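Local coordinates for uncharacterized protein (Legionella pneumophila subsp. pneumophila, PDB 5T2X), which is of unknown function but belongs to the DUF5630 family and folds as a single, predominantly alpha-helical chain, at residues T71-F76 against F81-Y86; G172-Y177 against E235-A240. All coordinates share one frame; numbering follows the deposited sequence.

From the N terminus, the chain runs through short helices to helix 66-76, whose last turns meet the loop 81-86 in contact 1. Only four residues separate the two segments, so this is a tight local turn-back, closed before the chain enters helix 91-111. Three more helices lead to helix 169-185, where contact 2 opens; it closes 58 residues later, at the start of helix 237-248, around a long loop that includes helices 191-207 and 211-220. The two contacts are therefore in series, neither nested nor crossed. The centres of contact 1 and contact 2 are 26 Å apart, and the nearest atoms of contact 1 and contact 2 about 7 Å apart. Helix 211-220, inside the second loop, touches segment 81-86 of the first.

Contact 1: T71-F76 against F81-Y86; sequences THLQNF and FSFEEY
Leu-73 and Phe-76, near the end of helix 66-76, pack on Phe-83 of the extended loop after it. Leu-73 CD1 lies 3.6 Å from Phe-83 CB, while its other methyl, CD2, rests on Glu-85 CG at 3.8 Å. With CG anti to the backbone N (chi1 180°), the leucine spreads its fork between these two residues. Phe-76 uses the root of its side chain: its CB sits 3.6 Å from Phe-83 CE1, and its ring turns to Leu-43 of helix 43-52. Within the loop, Phe-81 CE2 stands 3.5 Å above the centre of the Phe-83 ring.

Glu-85 serves both kinds of contact: its CG lies against Leu-73, and its OE2 forms a salt bridge with Arg-70, about one turn before Leu-73 on helix 66-76. Phe-83 N is hydrogen-bonded to OD1 of Asn-77, next in the chain after Phe-76.

Leu-73 and Phe-83 both also touch Ile-98 of helix 91-111, so the turn-back is packed against the next helix. The result is an apolar centre of leucine and phenylalanine, with a salt bridge and a side-chain-to-backbone hydrogen bond holding the loop against the helix.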
loop_
_atom_site.group_PDB
_atom_site.type_symbol
_atom_site.label_atom_id
_atom_site.label_comp_id
_atom_site.label_asym_id
_atom_site.label_seq_id
_atom_site.Cartn_x
_atom_site.Cartn_y
_atom_site.Cartn_z
ATOM N N THR A 71 -4.577 10.880 -15.681
ATOM C CA THR A 71 -3.781 10.842 -16.902
ATOM C C THR A 71 -2.431 10.184 -16.652
ATOM O O THR A 71 -1.983 9.344 -17.442
ATOM C CB THR A 71 -3.599 12.256 -17.455
ATOM O OG1 THR A 71 -4.879 12.805 -17.796
ATOM C CG2 THR A 71 -2.711 12.240 -18.691
ATOM N N HIS A 72 -1.774 10.541 -15.545
ATOM C CA HIS A 72 -0.510 9.900 -15.201
ATOM C C HIS A 72 -0.717 8.447 -14.794
ATOM O O HIS A 72 0.116 7.587 -15.099
ATOM C CB HIS A 72 0.189 10.678 -14.087
ATOM C CG HIS A 72 0.695 12.019 -14.514
ATOM N ND1 HIS A 72 1.754 12.172 -15.382
ATOM C CD2 HIS A 72 0.290 13.270 -14.191
ATOM C CE1 HIS A 72 1.979 13.459 -15.577
ATOM N NE2 HIS A 72 1.103 14.147 -14.866
ATOM N N LEU A 73 -1.821 8.153 -14.100
ATOM C CA LEU A 73 -2.111 6.771 -13.732
ATOM C C LEU A 73 -2.308 5.906 -14.969
ATOM O O LEU A 73 -1.825 4.768 -15.025
ATOM C CB LEU A 73 -3.351 6.709 -12.838
ATOM C CG LEU A 73 -3.770 5.310 -12.380
ATOM C CD1 LEU A 73 -2.723 4.716 -11.449
ATOM C CD2 LEU A 73 -5.131 5.344 -11.705
ATOM N N GLN A 74 -3.013 6.429 -15.974
ATOM C CA GLN A 74 -3.237 5.675 -17.201
ATOM C C GLN A 74 -1.966 5.522 -18.028
ATOM O O GLN A 74 -1.904 4.633 -18.883
ATOM C CB GLN A 74 -4.337 6.342 -18.026
ATOM C CG GLN A 74 -5.720 6.220 -17.397
ATOM C CD GLN A 74 -6.745 7.131 -18.041
ATOM O OE1 GLN A 74 -6.398 8.116 -18.694
ATOM N NE2 GLN A 74 -8.021 6.807 -17.858
ATOM N N ASN A 75 -0.954 6.360 -17.790
ATOM C CA ASN A 75 0.325 6.174 -18.466
ATOM C C ASN A 75 1.101 4.997 -17.889
ATOM O O ASN A 75 1.939 4.411 -18.585
ATOM C CB ASN A 75 1.161 7.451 -18.383
ATOM C CG ASN A 75 0.684 8.523 -19.345
ATOM O OD1 ASN A 75 0.449 9.667 -18.953
ATOM N ND2 ASN A 75 0.539 8.157 -20.612
ATOM N N PHE A 76 0.847 4.641 -16.627
ATOM C CA PHE A 76 1.494 3.474 -16.040
ATOM C C PHE A 76 0.907 2.167 -16.554
ATOM O O PHE A 76 1.556 1.122 -16.432
ATOM C CB PHE A 76 1.386 3.510 -14.512
ATOM C CG PHE A 76 2.287 4.518 -13.860
ATOM C CD1 PHE A 76 3.663 4.396 -13.948
ATOM C CD2 PHE A 76 1.757 5.575 -13.139
ATOM C CE1 PHE A 76 4.496 5.318 -13.344
ATOM C CE2 PHE A 76 2.584 6.501 -12.531
ATOM C CZ PHE A 76 3.955 6.372 -12.634
ATOM N N PHE A 81 -2.083 -5.307 -18.221
ATOM C CA PHE A 81 -2.284 -4.902 -16.838
ATOM C C PHE A 81 -2.591 -3.414 -16.794
ATOM O O PHE A 81 -1.937 -2.617 -17.472
ATOM C CB PHE A 81 -1.062 -5.206 -15.963
ATOM C CG PHE A 81 -1.112 -4.545 -14.615
ATOM C CD1 PHE A 81 -2.079 -4.905 -13.689
ATOM C CD2 PHE A 81 -0.202 -3.558 -14.276
ATOM C CE1 PHE A 81 -2.134 -4.295 -12.451
ATOM C CE2 PHE A 81 -0.251 -2.946 -13.038
ATOM C CZ PHE A 81 -1.218 -3.316 -12.124
ATOM N N SER A 82 -3.586 -3.050 -15.989
ATOM C CA SER A 82 -3.964 -1.658 -15.791
ATOM C C SER A 82 -4.281 -1.439 -14.321
ATOM O O SER A 82 -4.987 -2.246 -13.710
ATOM C CB SER A 82 -5.170 -1.279 -16.660
ATOM O OG SER A 82 -4.866 -1.406 -18.039
ATOM N N PHE A 83 -3.752 -0.356 -13.758
ATOM C CA PHE A 83 -4.042 -0.021 -12.372
ATOM C C PHE A 83 -5.505 0.375 -12.214
ATOM O O PHE A 83 -6.121 0.944 -13.118
ATOM C CB PHE A 83 -3.140 1.117 -11.890
ATOM C CG PHE A 83 -1.699 0.724 -11.726
ATOM C CD1 PHE A 83 -0.783 0.957 -12.737
ATOM C CD2 PHE A 83 -1.263 0.123 -10.558
ATOM C CE1 PHE A 83 0.544 0.599 -12.586
ATOM C CE2 PHE A 83 0.062 -0.240 -10.401
ATOM C CZ PHE A 83 0.966 -0.001 -11.416
ATOM N N GLU A 84 -6.059 0.065 -11.047
ATOM C CA GLU A 84 -7.436 0.398 -10.721
ATOM C C GLU A 84 -7.470 1.224 -9.443
ATOM O O GLU A 84 -6.616 1.075 -8.565
ATOM C CB GLU A 84 -8.293 -0.865 -10.559
ATOM C CG GLU A 84 -8.288 -1.776 -11.779
ATOM C CD GLU A 84 -9.187 -2.987 -11.613
ATOM O OE1 GLU A 84 -9.997 -3.006 -10.661
ATOM O OE2 GLU A 84 -9.082 -3.922 -12.434
ATOM N N GLU A 85 -8.463 2.101 -9.349
ATOM C CA GLU A 85 -8.634 2.963 -8.192
ATOM C C GLU A 85 -9.627 2.345 -7.216
ATOM O O GLU A 85 -10.576 1.666 -7.616
ATOM C CB GLU A 85 -9.118 4.352 -8.612
ATOM C CG GLU A 85 -8.312 4.978 -9.738
ATOM C CD GLU A 85 -8.900 6.293 -10.210
ATOM O OE1 GLU A 85 -9.406 7.059 -9.363
ATOM O OE2 GLU A 85 -8.865 6.557 -11.431
ATOM N N TYR A 86 -9.394 2.588 -5.923
ATOM C CA TYR A 86 -10.307 2.125 -4.888
ATOM C C TYR A 86 -10.045 2.909 -3.614
ATOM O O TYR A 86 -8.877 3.161 -3.289
ATOM C CB TYR A 86 -10.157 0.622 -4.628
ATOM C CG TYR A 86 -8.759 0.175 -4.258
ATOM C CD1 TYR A 86 -8.368 0.078 -2.927
ATOM C CD2 TYR A 86 -7.835 -0.164 -5.238
ATOM C CE1 TYR A 86 -7.094 -0.334 -2.585
ATOM C CE2 TYR A 86 -6.559 -0.576 -4.906
ATOM C CZ TYR A 86 -6.194 -0.662 -3.579
ATOM O OH TYR A 86 -4.924 -1.074 -3.244
#

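Contact 2: G172-Y177 against E235-A240; sequences GYLLFY and ESWDKA
Leu-174 and Trp-237 meet between two helices, one methyl against the six-membered part of the indole. Leu-174 CD2 lies 4.1 Å from Trp-237 CZ3 and 4.2 Å from CH2, and the two side chains cross at about a right angle. Trp-237 leaves its backbone pointing away from helix 169-185, but with CG beside the backbone N (chi1 -77°) the six-membered ring comes back to Leu-174; the long, flat indole suits this place because its far atoms still span the gap. One turn further along, Tyr-177 reaches across in the other direction, its OH 3.9 Å from Ala-240 CB. This is a van der Waals approach to a methyl. Alanine is small enough for the phenol end to reach the helix surface at its CB, while the tyrosine supplies the length.

That length is needed, since the nearest CA atoms, those of Tyr-177 and Ala-240, are 10.3 Å apart. The contact thus joins two helices of an all-helical fold through the long aromatic side chains of Tyr-177 and Trp-237, which reach an alanine CB and a leucine methyl, with 127 Å² buried in total. Ser-236 occupies the N-cap position of helix 237-248, and the Ala-240 N to Ser-236 O bond (2.9 Å) belongs to the helix's first turn.

Further out, other residues fill in around both pairs. Leu-226 touches both Leu-174 and Trp-237, and Tyr-221 adds a second loop contact to the leucine. Helix 191-207 borders both segments: Leu-201 packs on Tyr-177, and Arg-205 touches Trp-237 while forming a salt bridge through NH1 to OD1 of Asp-238.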
loop_
_atom_site.group_PDB
_atom_site.type_symbol
_atom_site.label_atom_id
_atom_site.label_comp_id
_atom_site.label_asym_id
_atom_site.label_seq_id
_atom_site.Cartn_x
_atom_site.Cartn_y
_atom_site.Cartn_z
ATOM N N GLY A 172 -3.844 -6.385 1.757
ATOM C CA GLY A 172 -3.278 -5.835 2.979
ATOM C C GLY A 172 -3.346 -6.814 4.137
ATOM O O GLY A 172 -2.357 -7.029 4.844
ATOM N N TYR A 173 -4.515 -7.426 4.342
ATOM C CA TYR A 173 -4.654 -8.393 5.426
ATOM C C TYR A 173 -3.884 -9.675 5.143
ATOM O O TYR A 173 -3.434 -10.344 6.080
ATOM C CB TYR A 173 -6.132 -8.693 5.681
ATOM C CG TYR A 173 -6.812 -7.625 6.506
ATOM C CD1 TYR A 173 -6.788 -7.674 7.892
ATOM C CD2 TYR A 173 -7.458 -6.557 5.898
ATOM C CE1 TYR A 173 -7.397 -6.693 8.653
ATOM C CE2 TYR A 173 -8.072 -5.574 6.650
ATOM C CZ TYR A 173 -8.037 -5.647 8.027
ATOM O OH TYR A 173 -8.646 -4.671 8.780
ATOM N N LEU A 174 -3.715 -10.035 3.868
ATOM C CA LEU A 174 -2.856 -11.168 3.548
ATOM C C LEU A 174 -1.401 -10.870 3.879
ATOM O O LEU A 174 -0.664 -11.770 4.302
ATOM C CB LEU A 174 -3.007 -11.548 2.074
ATOM C CG LEU A 174 -4.277 -12.323 1.717
ATOM C CD1 LEU A 174 -4.283 -12.702 0.245
ATOM C CD2 LEU A 174 -4.408 -13.561 2.591
ATOM N N LEU A 175 -0.970 -9.619 3.698
ATOM C CA LEU A 175 0.379 -9.238 4.103
ATOM C C LEU A 175 0.538 -9.316 5.617
ATOM O O LEU A 175 1.547 -9.825 6.115
ATOM C CB LEU A 175 0.703 -7.830 3.598
ATOM C CG LEU A 175 2.015 -7.220 4.095
ATOM C CD1 LEU A 175 3.206 -8.052 3.645
ATOM C CD2 LEU A 175 2.153 -5.780 3.622
ATOM N N PHE A 176 -0.453 -8.815 6.362
ATOM C CA PHE A 176 -0.425 -8.933 7.816
ATOM C C PHE A 176 -0.432 -10.395 8.244
ATOM O O PHE A 176 0.262 -10.774 9.195
ATOM C CB PHE A 176 -1.619 -8.191 8.416
ATOM C CG PHE A 176 -1.544 -8.010 9.909
ATOM C CD1 PHE A 176 -2.024 -8.986 10.769
ATOM C CD2 PHE A 176 -1.013 -6.852 10.452
ATOM C CE1 PHE A 176 -1.963 -8.815 12.143
ATOM C CE2 PHE A 176 -0.951 -6.675 11.824
ATOM C CZ PHE A 176 -1.426 -7.657 12.670
ATOM N N TYR A 177 -1.208 -11.228 7.551
ATOM C CA TYR A 177 -1.249 -12.652 7.869
ATOM C C TYR A 177 0.106 -13.306 7.631
ATOM O O TYR A 177 0.608 -14.050 8.482
ATOM C CB TYR A 177 -2.345 -13.332 7.043
ATOM C CG TYR A 177 -2.023 -14.743 6.599
ATOM C CD1 TYR A 177 -2.139 -15.816 7.476
ATOM C CD2 TYR A 177 -1.616 -15.004 5.296
ATOM C CE1 TYR A 177 -1.847 -17.106 7.068
ATOM C CE2 TYR A 177 -1.323 -16.289 4.881
ATOM C CZ TYR A 177 -1.441 -17.336 5.770
ATOM O OH TYR A 177 -1.150 -18.614 5.357
ATOM N N GLU A 235 -2.258 -20.945 -1.723
ATOM C CA GLU A 235 -2.694 -22.044 -2.576
ATOM C C GLU A 235 -4.210 -22.105 -2.615
ATOM O O GLU A 235 -4.820 -22.072 -3.685
ATOM C CB GLU A 235 -2.127 -23.375 -2.078
ATOM N N SER A 236 -4.809 -22.195 -1.431
ATOM C CA SER A 236 -6.253 -22.243 -1.295
ATOM C C SER A 236 -6.639 -21.640 0.047
ATOM O O SER A 236 -5.871 -21.699 1.012
ATOM C CB SER A 236 -6.786 -23.675 -1.407
ATOM O OG SER A 236 -8.184 -23.716 -1.179
ATOM N N TRP A 237 -7.837 -21.057 0.092
ATOM C CA TRP A 237 -8.332 -20.447 1.323
ATOM C C TRP A 237 -8.403 -21.467 2.455
ATOM O O TRP A 237 -7.790 -21.285 3.512
ATOM C CB TRP A 237 -9.705 -19.816 1.078
ATOM C CG TRP A 237 -9.668 -18.500 0.354
ATOM C CD1 TRP A 237 -10.190 -18.222 -0.878
ATOM C CD2 TRP A 237 -9.083 -17.280 0.824
ATOM N NE1 TRP A 237 -9.965 -16.905 -1.201
ATOM C CE2 TRP A 237 -9.286 -16.305 -0.174
ATOM C CE3 TRP A 237 -8.404 -16.917 1.992
ATOM C CZ2 TRP A 237 -8.836 -14.994 -0.038
ATOM C CZ3 TRP A 237 -7.959 -15.617 2.124
ATOM C CH2 TRP A 237 -8.175 -14.670 1.116
ATOM N N ASP A 238 -9.154 -22.555 2.249
ATOM C CA ASP A 238 -9.305 -23.559 3.299
ATOM C C ASP A 238 -7.981 -24.235 3.631
ATOM O O ASP A 238 -7.745 -24.598 4.789
ATOM C CB ASP A 238 -10.344 -24.601 2.887
ATOM C CG ASP A 238 -11.736 -24.015 2.772
ATOM O OD1 ASP A 238 -12.070 -23.114 3.571
ATOM O OD2 ASP A 238 -12.495 -24.455 1.882
ATOM N N LYS A 239 -7.109 -24.412 2.637
ATOM C CA LYS A 239 -5.795 -24.989 2.900
ATOM C C LYS A 239 -4.961 -24.081 3.796
ATOM O O LYS A 239 -4.302 -24.552 4.731
ATOM C CB LYS A 239 -5.067 -25.256 1.584
ATOM C CG LYS A 239 -5.684 -26.354 0.734
ATOM C CD LYS A 239 -5.182 -27.726 1.147
ATOM C CE LYS A 239 -5.547 -28.777 0.111
ATOM N NZ LYS A 239 -4.752 -30.024 0.286
ATOM N N ALA A 240 -4.978 -22.772 3.527
ATOM C CA ALA A 240 -4.195 -21.841 4.333
ATOM C C ALA A 240 -4.783 -21.688 5.730
ATOM O O ALA A 240 -4.040 -21.576 6.713
ATOM C CB ALA A 240 -4.111 -20.484 3.634
#